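Local coordinates for putative ABC transporter, periplasmic binding protein, amino acid (Neisseria gonorrhoeae, PDB 2YJP) that binds L-cysteine as the periplasmic solute receptor of a putative ABC transporter, probably handing the amino acid on for uptake into the cell, at residues 146-157 against 224-233; 194-202 against 209-219. The protein carries 1 engineered substitution. All blocks are in the same frame, centred on the assembly; numbering follows the deposited sequence.

Contact 1 of 2, residues 146-157 against 224-233. With EDO (1,2-ethanediol), chain K.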
loop_
_atom_site.group_PDB
_atom_site.type_symbol
_atom_site.label_atom_id
_atom_site.label_comp_id
_atom_site.label_asym_id
_atom_site.label_seq_id
_atom_site.Cartn_x
_atom_site.Cartn_y
_atom_site.Cartn_z
ATOM N N LEU A 146 5.500 -0.704 -10.201
ATOM C CA LEU A 146 4.805 0.474 -10.627
ATOM C C LEU A 146 4.266 0.354 -12.047
ATOM O O LEU A 146 4.802 -0.380 -12.908
ATOM C CB LEU A 146 5.719 1.709 -10.509
ATOM C CG LEU A 146 6.306 1.993 -9.088
ATOM C CD1 LEU A 146 7.346 3.124 -9.131
ATOM C CD2 LEU A 146 5.148 2.215 -8.075
ATOM N N GLY A 147 3.211 1.119 -12.316
ATOM C CA GLY A 147 2.653 1.204 -13.658
ATOM C C GLY A 147 2.165 2.603 -13.896
ATOM O O GLY A 147 2.255 3.450 -13.041
ATOM N N VAL A 148 1.704 2.876 -15.103
ATOM C CA VAL A 148 1.161 4.213 -15.403
ATOM C C VAL A 148 -0.210 4.092 -16.055
ATOM O O VAL A 148 -0.356 3.308 -17.006
ATOM C CB VAL A 148 2.111 4.977 -16.370
ATOM C CG1 VAL A 148 1.508 6.378 -16.696
ATOM C CG2 VAL A 148 3.483 5.066 -15.745
ATOM N N VAL A 149 -1.202 4.867 -15.558
ATOM C CA VAL A 149 -2.545 4.825 -16.145
ATOM C C VAL A 149 -2.848 6.148 -16.866
ATOM O O VAL A 149 -2.394 7.232 -16.403
ATOM C CB VAL A 149 -3.626 4.484 -15.136
ATOM C CG1 VAL A 149 -3.877 5.658 -14.055
ATOM C CG2 VAL A 149 -4.920 4.092 -15.858
ATOM N N SER A 150 -3.584 6.039 -18.004
ATOM C CA SER A 150 -3.902 7.189 -18.836
ATOM C C SER A 150 -5.216 6.976 -19.579
ATOM O O SER A 150 -5.676 5.836 -19.753
ATOM C CB SER A 150 -2.757 7.421 -19.852
ATOM O OG SER A 150 -2.517 6.231 -20.644
ATOM N N PRO A 151 -5.835 8.066 -20.063
ATOM C CA PRO A 151 -7.103 7.820 -20.780
ATOM C C PRO A 151 -6.895 6.973 -22.055
ATOM O O PRO A 151 -5.878 7.156 -22.748
ATOM C CB PRO A 151 -7.614 9.256 -21.133
ATOM C CG PRO A 151 -6.420 10.170 -20.988
ATOM C CD PRO A 151 -5.519 9.501 -19.949
ATOM N N LYS A 152 -7.827 6.060 -22.345
ATOM C CA LYS A 152 -7.802 5.265 -23.582
ATOM C C LYS A 152 -7.751 6.106 -24.858
ATOM O O LYS A 152 -7.306 5.616 -25.914
ATOM C CB LYS A 152 -9.005 4.319 -23.648
ATOM C CG LYS A 152 -8.963 3.209 -22.529
ATOM C CD LYS A 152 -10.120 2.225 -22.706
ATOM C CE LYS A 152 -9.982 1.172 -21.678
ATOM N NZ LYS A 152 -11.112 0.272 -21.737
ATOM N N ASN A 153 -8.223 7.349 -24.800
ATOM C CA ASN A 153 -8.208 8.162 -26.013
ATOM C C ASN A 153 -6.883 8.896 -26.245
ATOM O O ASN A 153 -6.674 9.482 -27.281
ATOM C CB ASN A 153 -9.456 9.063 -26.152
ATOM C CG ASN A 153 -9.531 10.186 -25.101
ATOM O OD1 ASN A 153 -8.636 10.405 -24.272
ATOM N ND2 ASN A 153 -10.631 10.889 -25.122
ATOM N N LYS A 154 -5.973 8.803 -25.288
ATOM C CA LYS A 154 -4.652 9.434 -25.403
ATOM C C LYS A 154 -3.683 8.614 -24.520
ATOM O O LYS A 154 -3.187 9.101 -23.479
ATOM C CB LYS A 154 -4.785 10.899 -24.917
ATOM C CG LYS A 154 -3.643 11.877 -25.250
ATOM C CD LYS A 154 -3.393 12.101 -26.779
ATOM C CE LYS A 154 -2.673 13.444 -27.100
ATOM N NZ LYS A 154 -2.754 13.693 -28.596
ATOM N N PRO A 155 -3.481 7.342 -24.875
ATOM C CA PRO A 155 -2.690 6.490 -23.964
ATOM C C PRO A 155 -1.232 6.969 -23.855
ATOM O O PRO A 155 -0.623 7.413 -24.864
ATOM C CB PRO A 155 -2.733 5.099 -24.637
ATOM C CG PRO A 155 -3.236 5.361 -26.132
ATOM C CD PRO A 155 -3.889 6.685 -26.140
ATOM N N ILE A 156 -0.666 6.865 -22.669
ATOM C CA ILE A 156 0.728 7.139 -22.528
ATOM C C ILE A 156 1.483 5.802 -22.341
ATOM O O ILE A 156 1.188 5.019 -21.378
ATOM C CB ILE A 156 0.926 8.021 -21.293
ATOM C CG1 ILE A 156 0.187 9.360 -21.451
ATOM C CG2 ILE A 156 2.440 8.194 -20.962
ATOM C CD1 ILE A 156 0.694 10.278 -22.676
ATOM N N THR A 157 2.467 5.577 -23.211
ATOM C CA THR A 157 3.254 4.336 -23.234
ATOM C C THR A 157 4.726 4.650 -23.141
ATOM O O THR A 157 5.532 3.763 -22.909
ATOM C CB THR A 157 3.004 3.498 -24.515
ATOM O OG1 THR A 157 3.219 4.314 -25.697
ATOM C CG2 THR A 157 1.537 2.889 -24.541
ATOM N N PRO A 224 -13.463 2.585 -16.837
ATOM C CA PRO A 224 -13.034 1.991 -18.096
ATOM C C PRO A 224 -12.686 2.971 -19.229
ATOM O O PRO A 224 -12.310 2.537 -20.276
ATOM C CB PRO A 224 -14.189 1.052 -18.450
ATOM C CG PRO A 224 -15.411 1.787 -17.874
ATOM C CD PRO A 224 -14.906 2.379 -16.581
ATOM N N ASN A 225 -12.745 4.281 -19.006
ATOM C CA ASN A 225 -12.170 5.197 -19.997
ATOM C C ASN A 225 -10.658 5.356 -19.831
ATOM O O ASN A 225 -9.980 6.095 -20.591
ATOM C CB ASN A 225 -12.901 6.548 -19.973
ATOM C CG ASN A 225 -14.284 6.478 -20.640
ATOM O OD1 ASN A 225 -14.579 5.572 -21.416
ATOM N ND2 ASN A 225 -15.106 7.442 -20.366
ATOM N N PHE A 226 -10.119 4.654 -18.829
ATOM C CA PHE A 226 -8.697 4.600 -18.584
ATOM C C PHE A 226 -8.116 3.216 -18.786
ATOM O O PHE A 226 -8.820 2.200 -18.592
ATOM C CB PHE A 226 -8.412 5.142 -17.195
ATOM C CG PHE A 226 -8.831 6.586 -17.059
ATOM C CD1 PHE A 226 -7.942 7.610 -17.418
ATOM C CD2 PHE A 226 -10.136 6.900 -16.667
ATOM C CE1 PHE A 226 -8.337 8.962 -17.357
ATOM C CE2 PHE A 226 -10.576 8.247 -16.600
ATOM C CZ PHE A 226 -9.666 9.309 -16.939
ATOM N N GLU A 227 -6.860 3.174 -19.220
ATOM C CA GLU A 227 -6.146 1.901 -19.262
ATOM C C GLU A 227 -4.764 2.022 -18.648
ATOM O O GLU A 227 -4.118 3.109 -18.683
ATOM C CB GLU A 227 -6.060 1.337 -20.695
ATOM C CG GLU A 227 -5.247 2.154 -21.691
ATOM C CD GLU A 227 -5.310 1.603 -23.110
ATOM O OE1 GLU A 227 -6.149 0.745 -23.440
ATOM O OE2 GLU A 227 -4.564 2.026 -23.981
ATOM N N VAL A 228 -4.309 0.904 -18.081
ATOM C CA VAL A 228 -2.939 0.856 -17.566
ATOM C C VAL A 228 -1.995 0.513 -18.748
ATOM O O VAL A 228 -1.588 -0.628 -18.956
ATOM C CB VAL A 228 -2.839 -0.045 -16.355
ATOM C CG1 VAL A 228 -1.450 0.150 -15.709
ATOM C CG2 VAL A 228 -4.034 0.246 -15.325
ATOM N N ALA A 229 -1.683 1.527 -19.539
ATOM C CA ALA A 229 -0.945 1.332 -20.810
ATOM C C ALA A 229 0.547 1.130 -20.639
ATOM O O ALA A 229 1.195 0.655 -21.567
ATOM C CB ALA A 229 -1.222 2.447 -21.775
ATOM N N ILE A 230 1.073 1.505 -19.478
ATOM C CA ILE A 230 2.369 0.984 -18.983
ATOM C C ILE A 230 2.156 0.091 -17.757
ATOM O O ILE A 230 1.962 0.648 -16.677
ATOM C CB ILE A 230 3.350 2.158 -18.589
ATOM C CG1 ILE A 230 3.523 3.094 -19.780
ATOM C CG2 ILE A 230 4.717 1.595 -18.136
ATOM C CD1 ILE A 230 4.265 4.379 -19.468
ATOM N N GLY A 231 2.195 -1.259 -17.929
ATOM C CA GLY A 231 1.913 -2.178 -16.833
ATOM C C GLY A 231 2.998 -2.290 -15.796
ATOM O O GLY A 231 2.736 -2.675 -14.649
ATOM N N ASN A 232 4.231 -1.969 -16.201
ATOM C CA ASN A 232 5.399 -2.326 -15.400
ATOM C C ASN A 232 6.575 -1.394 -15.719
ATOM O O ASN A 232 7.007 -1.281 -16.859
ATOM C CB ASN A 232 5.753 -3.813 -15.659
ATOM C CG ASN A 232 6.966 -4.271 -14.879
ATOM O OD1 ASN A 232 8.083 -3.822 -15.149
ATOM N ND2 ASN A 232 6.764 -5.193 -13.926
ATOM N N LEU A 233 7.081 -0.707 -14.711
ATOM C CA LEU A 233 8.219 0.208 -14.847
ATOM C C LEU A 233 9.485 -0.421 -14.266
ATOM O O LEU A 233 10.458 0.296 -13.978
ATOM C CB LEU A 233 7.928 1.501 -14.079
ATOM C CG LEU A 233 6.931 2.532 -14.595
ATOM C CD1 LEU A 233 6.569 3.556 -13.519
ATOM C CD2 LEU A 233 7.530 3.287 -15.821
HETATM C C1 EDO K . -14.185 11.931 -17.265
HETATM O O1 EDO K . -12.727 11.836 -17.245
HETATM C C2 EDO K . -14.719 11.065 -18.409
HETATM O O2 EDO K . -13.867 9.942 -18.734
HETATM O O HOH W 1 -6.176 3.276 -25.637
HETATM O O HOH W 2 -10.774 7.871 -22.844
#

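Contact 2 of 2, residues 194-202 against 209-219. With ZN (zinc ion), chain J; CYS (cysteine), chain D; EDO (1,2-ethanediol), chain K.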
loop_
_atom_site.group_PDB
_atom_site.type_symbol
_atom_site.label_atom_id
_atom_site.label_comp_id
_atom_site.label_asym_id
_atom_site.label_seq_id
_atom_site.Cartn_x
_atom_site.Cartn_y
_atom_site.Cartn_z
ATOM N N ASN A 194 -5.108 9.547 -2.197
ATOM C CA ASN A 194 -5.385 8.858 -3.450
ATOM C C ASN A 194 -6.604 9.403 -4.170
ATOM O O ASN A 194 -6.554 9.561 -5.355
ATOM C CB ASN A 194 -5.464 7.306 -3.315
ATOM C CG ASN A 194 -4.079 6.687 -2.999
ATOM O OD1 ASN A 194 -3.140 6.869 -3.777
ATOM N ND2 ASN A 194 -3.936 6.032 -1.811
ATOM N N THR A 195 -7.701 9.614 -3.455
ATOM C CA THR A 195 -8.939 10.122 -4.029
ATOM C C THR A 195 -8.697 11.426 -4.774
ATOM O O THR A 195 -9.108 11.552 -5.906
ATOM C CB THR A 195 -10.004 10.322 -2.938
ATOM O OG1 THR A 195 -10.266 9.046 -2.338
ATOM C CG2 THR A 195 -11.347 10.836 -3.575
ATOM N N GLU A 196 -7.984 12.370 -4.166
ATOM C CA GLU A 196 -7.613 13.604 -4.880
ATOM C C GLU A 196 -6.840 13.300 -6.150
ATOM O O GLU A 196 -7.130 13.893 -7.211
ATOM C CB GLU A 196 -6.739 14.545 -4.058
ATOM C CG GLU A 196 -7.360 15.211 -2.876
ATOM C CD GLU A 196 -6.260 15.930 -2.037
ATOM O OE1 GLU A 196 -5.162 15.308 -1.723
ATOM O OE2 GLU A 196 -6.499 17.125 -1.684
ATOM N N THR A 197 -5.869 12.398 -6.049
ATOM C CA THR A 197 -4.978 12.126 -7.179
ATOM C C THR A 197 -5.747 11.543 -8.393
ATOM O O THR A 197 -5.600 11.998 -9.533
ATOM C CB THR A 197 -3.845 11.184 -6.759
ATOM O OG1 THR A 197 -3.206 11.719 -5.593
ATOM C CG2 THR A 197 -2.804 11.057 -7.890
ATOM N N PHE A 198 -6.602 10.580 -8.134
ATOM C CA PHE A 198 -7.366 10.000 -9.199
ATOM C C PHE A 198 -8.464 10.981 -9.700
ATOM O O PHE A 198 -8.719 11.025 -10.890
ATOM C CB PHE A 198 -7.951 8.675 -8.781
ATOM C CG PHE A 198 -6.961 7.595 -8.693
ATOM C CD1 PHE A 198 -6.603 6.842 -9.834
ATOM C CD2 PHE A 198 -6.349 7.289 -7.469
ATOM C CE1 PHE A 198 -5.681 5.826 -9.760
ATOM C CE2 PHE A 198 -5.415 6.233 -7.394
ATOM C CZ PHE A 198 -5.101 5.486 -8.527
ATOM N N ASP A 199 -9.085 11.747 -8.795
ATOM C CA ASP A 199 -9.980 12.817 -9.207
ATOM C C ASP A 199 -9.235 13.800 -10.121
ATOM O O ASP A 199 -9.796 14.274 -11.084
ATOM C CB ASP A 199 -10.616 13.612 -8.035
ATOM C CG ASP A 199 -11.726 12.835 -7.285
ATOM O OD1 ASP A 199 -12.307 11.852 -7.840
ATOM O OD2 ASP A 199 -12.046 13.222 -6.111
ATOM N N ALA A 200 -7.990 14.134 -9.828
ATOM C CA ALA A 200 -7.342 15.096 -10.704
ATOM C C ALA A 200 -7.133 14.498 -12.091
ATOM O O ALA A 200 -7.040 15.226 -13.085
ATOM C CB ALA A 200 -6.032 15.555 -10.121
ATOM N N LEU A 201 -7.083 13.171 -12.165
ATOM C CA LEU A 201 -6.837 12.522 -13.448
ATOM C C LEU A 201 -8.127 12.540 -14.245
ATOM O O LEU A 201 -8.147 12.962 -15.437
ATOM C CB LEU A 201 -6.244 11.114 -13.268
ATOM C CG LEU A 201 -6.108 10.332 -14.589
ATOM C CD1 LEU A 201 -4.933 10.842 -15.409
ATOM C CD2 LEU A 201 -6.027 8.847 -14.315
ATOM N N LYS A 202 -9.227 12.194 -13.555
ATOM C CA LYS A 202 -10.578 12.345 -14.135
ATOM C C LYS A 202 -10.832 13.768 -14.638
ATOM O O LYS A 202 -11.495 13.947 -15.672
ATOM C CB LYS A 202 -11.684 11.919 -13.134
ATOM C CG LYS A 202 -11.912 10.385 -13.025
ATOM C CD LYS A 202 -12.380 9.936 -11.659
ATOM C CE LYS A 202 -13.732 10.426 -11.339
ATOM N NZ LYS A 202 -14.335 9.797 -10.116
ATOM N N LEU A 209 -1.210 9.061 -14.645
ATOM C CA LEU A 209 -1.004 8.951 -13.233
ATOM C C LEU A 209 -0.208 7.680 -12.963
ATOM O O LEU A 209 -0.536 6.611 -13.473
ATOM C CB LEU A 209 -2.359 8.920 -12.534
ATOM C CG LEU A 209 -2.424 8.795 -11.021
ATOM C CD1 LEU A 209 -3.832 9.092 -10.478
ATOM C CD2 LEU A 209 -1.931 7.376 -10.534
ATOM N N ALA A 210 0.846 7.800 -12.185
ATOM C CA ALA A 210 1.691 6.665 -11.871
ATOM C C ALA A 210 1.491 6.218 -10.419
ATOM O O ALA A 210 1.347 7.063 -9.523
ATOM C CB ALA A 210 3.140 7.029 -12.119
ATOM N N HIS A 211 1.511 4.902 -10.209
ATOM C CA HIS A 211 1.265 4.286 -8.878
ATOM C C HIS A 211 1.571 2.783 -8.959
ATOM O O HIS A 211 1.971 2.282 -10.026
ATOM C CB HIS A 211 -0.237 4.442 -8.489
ATOM C CG HIS A 211 -0.463 4.721 -7.036
ATOM N ND1 HIS A 211 0.144 3.994 -6.034
ATOM C CD2 HIS A 211 -1.238 5.642 -6.416
ATOM C CE1 HIS A 211 -0.245 4.453 -4.859
ATOM N NE2 HIS A 211 -1.086 5.452 -5.064
ATOM N N ASP A 212 1.337 2.064 -7.850
ATOM C CA ASP A 212 1.455 0.611 -7.792
ATOM C C ASP A 212 0.575 0.064 -8.907
ATOM O O ASP A 212 -0.582 0.454 -9.011
ATOM C CB ASP A 212 0.963 0.059 -6.401
ATOM C CG ASP A 212 1.963 0.313 -5.268
ATOM O OD1 ASP A 212 3.073 0.821 -5.571
ATOM O OD2 ASP A 212 1.652 0.002 -4.041
ATOM N N ASN A 213 1.067 -0.869 -9.714
ATOM C CA ASN A 213 0.216 -1.347 -10.830
ATOM C C ASN A 213 -1.063 -2.062 -10.387
ATOM O O ASN A 213 -2.127 -1.895 -11.023
ATOM C CB ASN A 213 0.978 -2.159 -11.903
ATOM C CG ASN A 213 1.728 -3.408 -11.340
ATOM O OD1 ASN A 213 1.450 -3.926 -10.236
ATOM N ND2 ASN A 213 2.679 -3.908 -12.154
ATOM N N ALA A 214 -0.960 -2.832 -9.309
ATOM C CA ALA A 214 -2.105 -3.515 -8.763
ATOM C C ALA A 214 -3.198 -2.511 -8.383
ATOM O O ALA A 214 -4.354 -2.757 -8.592
ATOM C CB ALA A 214 -1.672 -4.358 -7.499
ATOM N N LEU A 215 -2.841 -1.395 -7.777
ATOM C CA LEU A 215 -3.839 -0.382 -7.538
ATOM C C LEU A 215 -4.441 0.057 -8.881
ATOM O O LEU A 215 -5.658 0.150 -9.026
ATOM C CB LEU A 215 -3.237 0.838 -6.811
ATOM C CG LEU A 215 -4.210 1.997 -6.610
ATOM C CD1 LEU A 215 -5.438 1.547 -5.767
ATOM C CD2 LEU A 215 -3.492 3.152 -5.949
ATOM N N LEU A 216 -3.579 0.344 -9.857
ATOM C CA LEU A 216 -4.066 0.906 -11.138
ATOM C C LEU A 216 -4.975 -0.070 -11.895
ATOM O O LEU A 216 -5.975 0.339 -12.486
ATOM C CB LEU A 216 -2.889 1.298 -12.027
ATOM C CG LEU A 216 -1.908 2.372 -11.531
ATOM C CD1 LEU A 216 -0.943 2.737 -12.699
ATOM C CD2 LEU A 216 -2.639 3.604 -11.011
ATOM N N TRP A 217 -4.646 -1.372 -11.856
ATOM C CA TRP A 217 -5.542 -2.360 -12.436
ATOM C C TRP A 217 -6.925 -2.330 -11.728
ATOM O O TRP A 217 -7.950 -2.447 -12.390
ATOM C CB TRP A 217 -4.956 -3.771 -12.396
ATOM C CG TRP A 217 -3.627 -3.927 -13.187
ATOM C CD1 TRP A 217 -3.293 -3.342 -14.398
ATOM C CD2 TRP A 217 -2.519 -4.788 -12.852
ATOM N NE1 TRP A 217 -2.045 -3.758 -14.805
ATOM C CE2 TRP A 217 -1.532 -4.624 -13.876
ATOM C CE3 TRP A 217 -2.245 -5.630 -11.781
ATOM C CZ2 TRP A 217 -0.283 -5.315 -13.859
ATOM C CZ3 TRP A 217 -0.990 -6.318 -11.762
ATOM C CH2 TRP A 217 -0.033 -6.149 -12.796
ATOM N N ALA A 218 -6.929 -2.152 -10.413
ATOM C CA ALA A 218 -8.192 -2.247 -9.634
ATOM C C ALA A 218 -9.042 -1.008 -9.889
ATOM O O ALA A 218 -10.290 -1.084 -10.019
ATOM C CB ALA A 218 -7.902 -2.379 -8.131
ATOM N N TRP A 219 -8.353 0.134 -9.972
ATOM C CA TRP A 219 -9.021 1.372 -10.273
ATOM C C TRP A 219 -9.583 1.380 -11.720
ATOM O O TRP A 219 -10.716 1.785 -11.932
ATOM C CB TRP A 219 -8.084 2.545 -10.018
ATOM C CG TRP A 219 -8.764 3.860 -10.210
ATOM C CD1 TRP A 219 -9.559 4.500 -9.315
ATOM C CD2 TRP A 219 -8.736 4.671 -11.385
ATOM N NE1 TRP A 219 -10.004 5.704 -9.849
ATOM C CE2 TRP A 219 -9.510 5.825 -11.122
ATOM C CE3 TRP A 219 -8.079 4.569 -12.616
ATOM C CZ2 TRP A 219 -9.701 6.857 -12.086
ATOM C CZ3 TRP A 219 -8.218 5.626 -13.550
ATOM C CH2 TRP A 219 -9.051 6.732 -13.280
HETATM ZN ZN ZN J . -5.215 18.293 -0.817
HETATM N N CYS D . 3.140 0.712 -1.888
HETATM C CA CYS D . 3.587 2.024 -2.410
HETATM C C CYS D . 4.400 2.759 -1.343
HETATM O O CYS D . 4.639 2.182 -0.240
HETATM C CB CYS D . 2.411 2.905 -2.812
HETATM S SG CYS D . 1.211 3.202 -1.502
HETATM O OXT CYS D . 4.818 3.893 -1.596
HETATM C C1 EDO K . -14.185 11.931 -17.265
HETATM O O1 EDO K . -12.727 11.836 -17.245
HETATM C C2 EDO K . -14.719 11.065 -18.409
HETATM O O2 EDO K . -13.867 9.942 -18.734
HETATM O O HOH W 3 -2.945 17.654 -1.402
HETATM O O HOH W 4 -5.877 20.393 -1.929
#

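Contact 1 of 2, residues 146-157 against 224-233
Val148 and Ile230 lie side by side and point the same way, their CB atoms 3.8 Å apart, where strand 142-151 pairs antiparallel with strand 226-230 in the mixed sheet of the lobe. Beneath them Val148 N gives a nearly straight bond to Ile230 O (2.7 Å, 163° at the hydrogen). The return bond from Ile230 N to Val148 O is long and weak (3.4 Å), consistent with the classic beta bulge in which Ala229 and Ile230 both face Val148. Beyond the bulge Ser150 and Glu227 exchange two backbone bonds, and Lys152 N reaches Asn225 O at 2.8 Å.

Leu233 lays CD1 against CB of Leu146, 3.6 Å away. Val149, next along the strand from Val148, has CG2 anti to the backbone N, CG1 taking chi1 at 69°, and this CG2 methyl meets Glu227 O at 3.1 Å, then Phe226 CB and Val228 CG2. The Phe226 ring meets Pro151 obliquely, with CE1 3.9 Å from CB of the proline. Lys152, extended beyond CG, runs across the neighbouring strand to a weak bond between its NZ and Pro224 O.

The turn from Pro151 to Lys154 leads the chain back, and Ile156 N donates to Ser150 OG at 2.8 Å. Ile156 O then meets Ala229 CB and Ile230 CG1, and Thr157 CG2 lies near Ala229 CB, packing the returning chain on the bulge. Helix 213-222 covers the Val149 and Val228 side. The join thus rests chiefly on peptide groups, with apolar side chains on both faces and Lys152, Glu227 and a bridging water at the solvent-facing end.

Contact 2 of 2, residues 194-202 against 209-219
The ring of Phe198 is the main bump of helix 194-202, and segment 209-219 provides the hollow around it. Leu209 sets CD1 over one face, 3.8 Å from the ring centroid, a CH-pi contact. Over the opposite face lies the indole of Trp219, inclined at 34° to the phenyl, and CD1 of Phe198 sits above the middle of the indole, 3.3 Å from CE2. The CD2 methyls of Leu215 and Leu216 close the far edge, so the phenyl is wedged between a leucine and a tryptophan with two more leucines at its tip.

Smaller bumps fit alongside. Leu201, its CG anti to the backbone N (chi1 174°), brings CD2 to 3.8 Å from CH2 of Trp219, and the same methyl touches CB of Leu209. Thr197 CG2 presses on Leu209 CD1 at 3.4 Å, tighter than usual contact, while CD of Lys202 lies at the indole edge. Helix 194-202 is the connection of a beta-alpha-beta crossover: strands 187-191 and 208-212, before and after it, both run parallel to strand 166-170, as expected in an alpha/beta lobe of a family 3 solute-binding protein.

At the ligand cleft the packing turns polar. His211 NE2 donates to Asn194 OD1 (2.8 Å, 147° at the hydrogen), the oxygen lying near the ring plane. ND1 accepts from Asp212 N, so both ring nitrogens are engaged and the imidazole's rotation is fixed; CD2 of Leu215 fills the hollow over its face. The amide of Asn194 is itself held by Asp64. With the ring so placed, His211 CE1 stands 3.7 Å from CB of the bound cysteine. Asp212 OD2, which also pairs with Lys65, accepts a hydrogen bond from the cysteine N at 2.7 Å.

How the contacts relate
Contact 1 and contact 2 adjoin each other in one lobe and share a sheet, in which strands 142-151 and 208-212 are neighbours joined by a probable hydrogen bond from Leu209 N to Val149 O. Contact 2 is largely buried and holds a helix to a strand and the helix that follows; its only bond across the segments is between side chains, and it opens on the cysteine pocket. Contact 1, only partly buried, runs out to the surface and joins strand to strand through the backbone. Helix 213-222 bridges them: Leu216 touches Phe198 in contact 2 and Val149 and Val228 in contact 1, while Asn213 ND2 probably donates a hydrogen bond to Gly231 O.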